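Local structure of beta-2-microglobulin (Ctenopharyngodon idella, 5H5Z) at the interface of chains B and A. The protein pairs as the light chain with the MHC class I heavy chain, and the resulting complex presents peptides to the immune system. Residues are numbered along the deposited sequence; one frame, centred on the assembly and turned at random. Chains: chain A, Beta-2-microglobulin; chain B, MHC class I antigen.

Contact 1: the interface of chains B and A. Residues chain B 186-188; chain A 15, 96-98.
B:Leu186 and B:Lys188 of the MHC class I heavy chain meet the C-terminal tail of beta-2-microglobulin, A:Ser96 to A:Met98, in a heterodimer interface between two immunoglobulin C1-set domains. It fastens the light chain's last residue to the end of heavy-chain strand 182-187. A direct polar link is made by the terminal carboxylate of A:Met98. Its OXT accepts a hydrogen bond from the side-chain amine NZ of B:Lys188 at 2.9 Å. The lysine chain bends at chi3 (66°) and again at chi4 (86°), which swings NZ across to the carboxylate of A:Met98. The lysine CG lies along the backbone at the A:Asn97-A:Met98 junction, 3.9 Å from A:Met98 CA. If charged, the lysine would probably favour an ionised carboxylate. On the light-chain side, A:Met98 N donates to the hydroxyl OG of A:Ser96 at 3.3 Å, a long bond within the tail, which may brace its turn. B:Leu186 supplies the apolar part. Its CD2 methyl touches the ring CB of A:Pro15 at 3.7 Å, the two side chains crossing at about a right angle. The same methyl also meets CG of A:Met98. The other branch, CD1, packs against A:Asn97 CB at 4.0 Å. One leucine thus spans the tail and the A:Pro15 loop. The other carboxylate oxygen, A:Met98 O, is joined to the heavy-chain backbone by water 1, which lies 2.6 Å from that oxygen and 2.8 Å from B:Lys188 O.

Contact 2: the interface of chains B and A. Residues chain B 228-230; chain A 11, 13, 23, 25, 68.
B:Glu230 reaches from a heavy-chain loop to A:His13 of beta-2-microglobulin, and B:Pro228, two residues earlier, meets A:Tyr11. The imidazole ND1 of A:His13 donates a hydrogen bond to the carboxylate OE2 of B:Glu230 at 2.8 Å. The bond is nearly straight, 174° at the hydrogen. OE2 uses its syn lone pair and sits at the ring edge, in the imidazole plane. The carboxylate plane itself is turned well away from that of the ring. One face of the same imidazole is covered by the B:Asn229 side-chain amide. The two planes are almost parallel, with ND2 3.5 Å from CE1 of A:His13 and offset toward the rim. The ring is therefore held at an edge and over a face by neighbouring heavy-chain residues. The second bond runs from the phenol OH of A:Tyr11 to the backbone O of B:Pro228, at 2.6 Å. This oxygen accepts on a lone pair in the carbonyl plane and lies at the edge of the tyrosine ring.

Around these bonds, light-chain strands 22-29 and 63-71 shape the seat. CB of A:Ile25 backs one face of the A:Tyr11 ring, while CD1 of the same isoleucine touches B:Asn229 CA at 3.9 Å. The A:Thr23 methyl CG2 packs on the carboxylate carbon CD of B:Glu230 at 3.8 Å. A:Ser68 supports the start of the glutamate chain, its OG 3.5 Å from B:Glu230 CB. That chain sets out with CG between the backbone N and the carbonyl carbon (chi1 85°) and bends again at chi2 (-72°); together the two turns bring the carboxylate to A:His13. The site docks the heavy-chain loop onto the light chain's sheet and helps hold the MHC class I heterodimer together.

Contact 1: the interface of chains B and A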
loop_
_atom_site.group_PDB
_atom_site.type_symbol
_atom_site.label_atom_id
_atom_site.label_comp_id
_atom_site.label_asym_id
_atom_site.label_seq_id
_atom_site.Cartn_x
_atom_site.Cartn_y
_atom_site.Cartn_z
ATOM N N LEU B 186 4.690 -17.735 -18.907
ATOM C CA LEU B 186 5.486 -18.616 -18.062
ATOM C C LEU B 186 4.842 -19.977 -17.946
ATOM O O LEU B 186 3.617 -20.093 -17.898
ATOM C CB LEU B 186 5.636 -18.015 -16.659
ATOM C CG LEU B 186 6.015 -16.534 -16.510
ATOM C CD1 LEU B 186 6.107 -16.138 -15.043
ATOM C CD2 LEU B 186 7.300 -16.197 -17.247
ATOM N N GLN B 187 5.672 -21.008 -17.900
ATOM C CA GLN B 187 5.183 -22.362 -17.689
ATOM C C GLN B 187 6.257 -23.191 -17.008
ATOM O O GLN B 187 7.415 -23.171 -17.419
ATOM C CB GLN B 187 4.792 -22.993 -19.021
ATOM C CG GLN B 187 3.903 -24.214 -18.881
ATOM C CD GLN B 187 3.524 -24.821 -20.217
ATOM O OE1 GLN B 187 4.284 -24.748 -21.177
ATOM N NE2 GLN B 187 2.351 -25.439 -20.280
ATOM N N LYS B 188 5.868 -23.915 -15.965
ATOM C CA LYS B 188 6.811 -24.725 -15.202
ATOM C C LYS B 188 7.099 -26.061 -15.882
ATOM O O LYS B 188 8.216 -26.567 -15.827
ATOM C CB LYS B 188 6.289 -24.950 -13.785
ATOM C CG LYS B 188 6.147 -23.667 -12.980
ATOM C CD LYS B 188 5.917 -23.942 -11.503
ATOM C CE LYS B 188 7.128 -24.595 -10.851
ATOM N NZ LYS B 188 8.130 -23.596 -10.388
ATOM N N PRO A 15 9.825 -12.154 -14.025
ATOM C CA PRO A 15 9.768 -13.611 -14.027
ATOM C C PRO A 15 11.043 -14.194 -13.420
ATOM O O PRO A 15 12.148 -13.713 -13.712
ATOM C CB PRO A 15 9.679 -13.944 -15.514
ATOM C CG PRO A 15 8.900 -12.810 -16.075
ATOM C CD PRO A 15 9.378 -11.596 -15.319
ATOM N N SER A 96 8.341 -19.681 -8.288
ATOM C CA SER A 96 8.807 -18.962 -9.480
ATOM C C SER A 96 7.799 -18.894 -10.637
ATOM O O SER A 96 7.923 -18.044 -11.514
ATOM C CB SER A 96 10.131 -19.546 -9.980
ATOM O OG SER A 96 9.936 -20.821 -10.550
ATOM N N ASN A 97 6.808 -19.782 -10.655
ATOM C CA ASN A 97 5.860 -19.840 -11.794
ATOM C C ASN A 97 6.550 -20.232 -13.109
ATOM O O ASN A 97 5.909 -20.311 -14.161
ATOM C CB ASN A 97 5.108 -18.508 -11.993
ATOM C CG ASN A 97 4.261 -18.114 -10.794
ATOM O OD1 ASN A 97 3.510 -18.924 -10.253
ATOM N ND2 ASN A 97 4.358 -16.849 -10.392
ATOM N N MET A 98 7.861 -20.462 -13.037
ATOM C CA MET A 98 8.671 -20.882 -14.180
ATOM C C MET A 98 9.367 -22.204 -13.913
ATOM O O MET A 98 9.890 -22.822 -14.838
ATOM C CB MET A 98 9.752 -19.853 -14.464
ATOM C CG MET A 98 9.341 -18.717 -15.364
ATOM S SD MET A 98 10.777 -17.663 -15.602
ATOM C CE MET A 98 11.736 -18.570 -16.809
ATOM O OXT MET A 98 9.450 -22.667 -12.775
HETATM O O HOH W 1 10.408 -25.389 -14.556
#

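Contact 2: the interface of chains B and A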
loop_
_atom_site.group_PDB
_atom_site.type_symbol
_atom_site.label_atom_id
_atom_site.label_comp_id
_atom_site.label_asym_id
_atom_site.label_seq_id
_atom_site.Cartn_x
_atom_site.Cartn_y
_atom_site.Cartn_z
ATOM N N PRO B 228 2.099 -4.673 -5.687
ATOM C CA PRO B 228 3.112 -3.635 -5.807
ATOM C C PRO B 228 4.509 -4.198 -6.031
ATOM O O PRO B 228 4.890 -5.210 -5.428
ATOM C CB PRO B 228 3.051 -2.937 -4.447
ATOM C CG PRO B 228 2.644 -4.020 -3.503
ATOM C CD PRO B 228 1.702 -4.899 -4.280
ATOM N N ASN B 229 5.270 -3.544 -6.900
ATOM C CA ASN B 229 6.702 -3.783 -6.953
ATOM C C ASN B 229 7.407 -2.912 -5.909
ATOM O O ASN B 229 6.759 -2.140 -5.198
ATOM C CB ASN B 229 7.242 -3.542 -8.363
ATOM C CG ASN B 229 6.934 -4.690 -9.308
ATOM O OD1 ASN B 229 6.883 -5.855 -8.892
ATOM N ND2 ASN B 229 6.727 -4.375 -10.584
ATOM N N GLU B 230 8.728 -3.043 -5.820
ATOM C CA GLU B 230 9.531 -2.334 -4.826
ATOM C C GLU B 230 9.800 -0.872 -5.195
ATOM O O GLU B 230 10.211 -0.084 -4.342
ATOM C CB GLU B 230 10.859 -3.073 -4.598
ATOM C CG GLU B 230 11.989 -2.752 -5.580
ATOM C CD GLU B 230 11.798 -3.329 -6.981
ATOM O OE1 GLU B 230 12.611 -2.991 -7.868
ATOM O OE2 GLU B 230 10.853 -4.111 -7.214
ATOM N N TYR A 11 6.755 -13.000 -4.212
ATOM C CA TYR A 11 6.900 -12.976 -5.663
ATOM C C TYR A 11 8.157 -12.214 -6.054
ATOM O O TYR A 11 8.808 -11.587 -5.216
ATOM C CB TYR A 11 5.658 -12.347 -6.323
ATOM C CG TYR A 11 5.242 -11.005 -5.748
ATOM C CD1 TYR A 11 4.492 -10.928 -4.574
ATOM C CD2 TYR A 11 5.586 -9.810 -6.391
ATOM C CE1 TYR A 11 4.110 -9.703 -4.046
ATOM C CE2 TYR A 11 5.201 -8.577 -5.877
ATOM C CZ TYR A 11 4.465 -8.530 -4.701
ATOM O OH TYR A 11 4.073 -7.326 -4.168
ATOM N N HIS A 13 9.940 -9.336 -8.863
ATOM C CA HIS A 13 9.642 -8.211 -9.754
ATOM C C HIS A 13 9.480 -8.691 -11.198
ATOM O O HIS A 13 8.460 -8.421 -11.833
ATOM C CB HIS A 13 10.739 -7.140 -9.646
ATOM C CG HIS A 13 10.477 -5.906 -10.455
ATOM N ND1 HIS A 13 10.394 -4.649 -9.890
ATOM C CD2 HIS A 13 10.288 -5.731 -11.785
ATOM C CE1 HIS A 13 10.166 -3.756 -10.837
ATOM N NE2 HIS A 13 10.099 -4.386 -11.996
ATOM N N THR A 23 14.362 -8.994 -8.141
ATOM C CA THR A 23 14.023 -8.496 -6.816
ATOM C C THR A 23 12.991 -9.426 -6.186
ATOM O O THR A 23 11.945 -9.697 -6.768
ATOM C CB THR A 23 13.501 -7.042 -6.862
ATOM O OG1 THR A 23 14.488 -6.204 -7.476
ATOM C CG2 THR A 23 13.225 -6.516 -5.457
ATOM N N ILE A 25 10.228 -10.045 -3.467
ATOM C CA ILE A 25 9.267 -9.174 -2.802
ATOM C C ILE A 25 8.316 -9.974 -1.924
ATOM O O ILE A 25 7.759 -10.999 -2.351
ATOM C CB ILE A 25 8.449 -8.352 -3.831
ATOM C CG1 ILE A 25 9.384 -7.520 -4.724
ATOM C CG2 ILE A 25 7.411 -7.487 -3.125
ATOM C CD1 ILE A 25 8.734 -6.973 -5.980
ATOM N N SER A 68 11.617 -6.210 0.530
ATOM C CA SER A 68 12.232 -6.597 -0.736
ATOM C C SER A 68 13.750 -6.591 -0.629
ATOM O O SER A 68 14.315 -5.930 0.242
ATOM C CB SER A 68 11.770 -5.669 -1.871
ATOM O OG SER A 68 12.145 -4.318 -1.632
#

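Contact 1 and contact 2 are about 16 Å apart, measured between the centres of their C-alpha atoms. They share no residue, but both join the same two chains. On the light chain, A:His13 of contact 2 and A:Pro15 of contact 1 lie in the loop that follows strand 7-12, so that loop connects the two sites. On the heavy chain, the sites use separate segments of its C1-set domain: the end of strand 182-187 and the residues around strand 227-228. Being held at two separated points should limit rocking of beta-2-microglobulin against that domain.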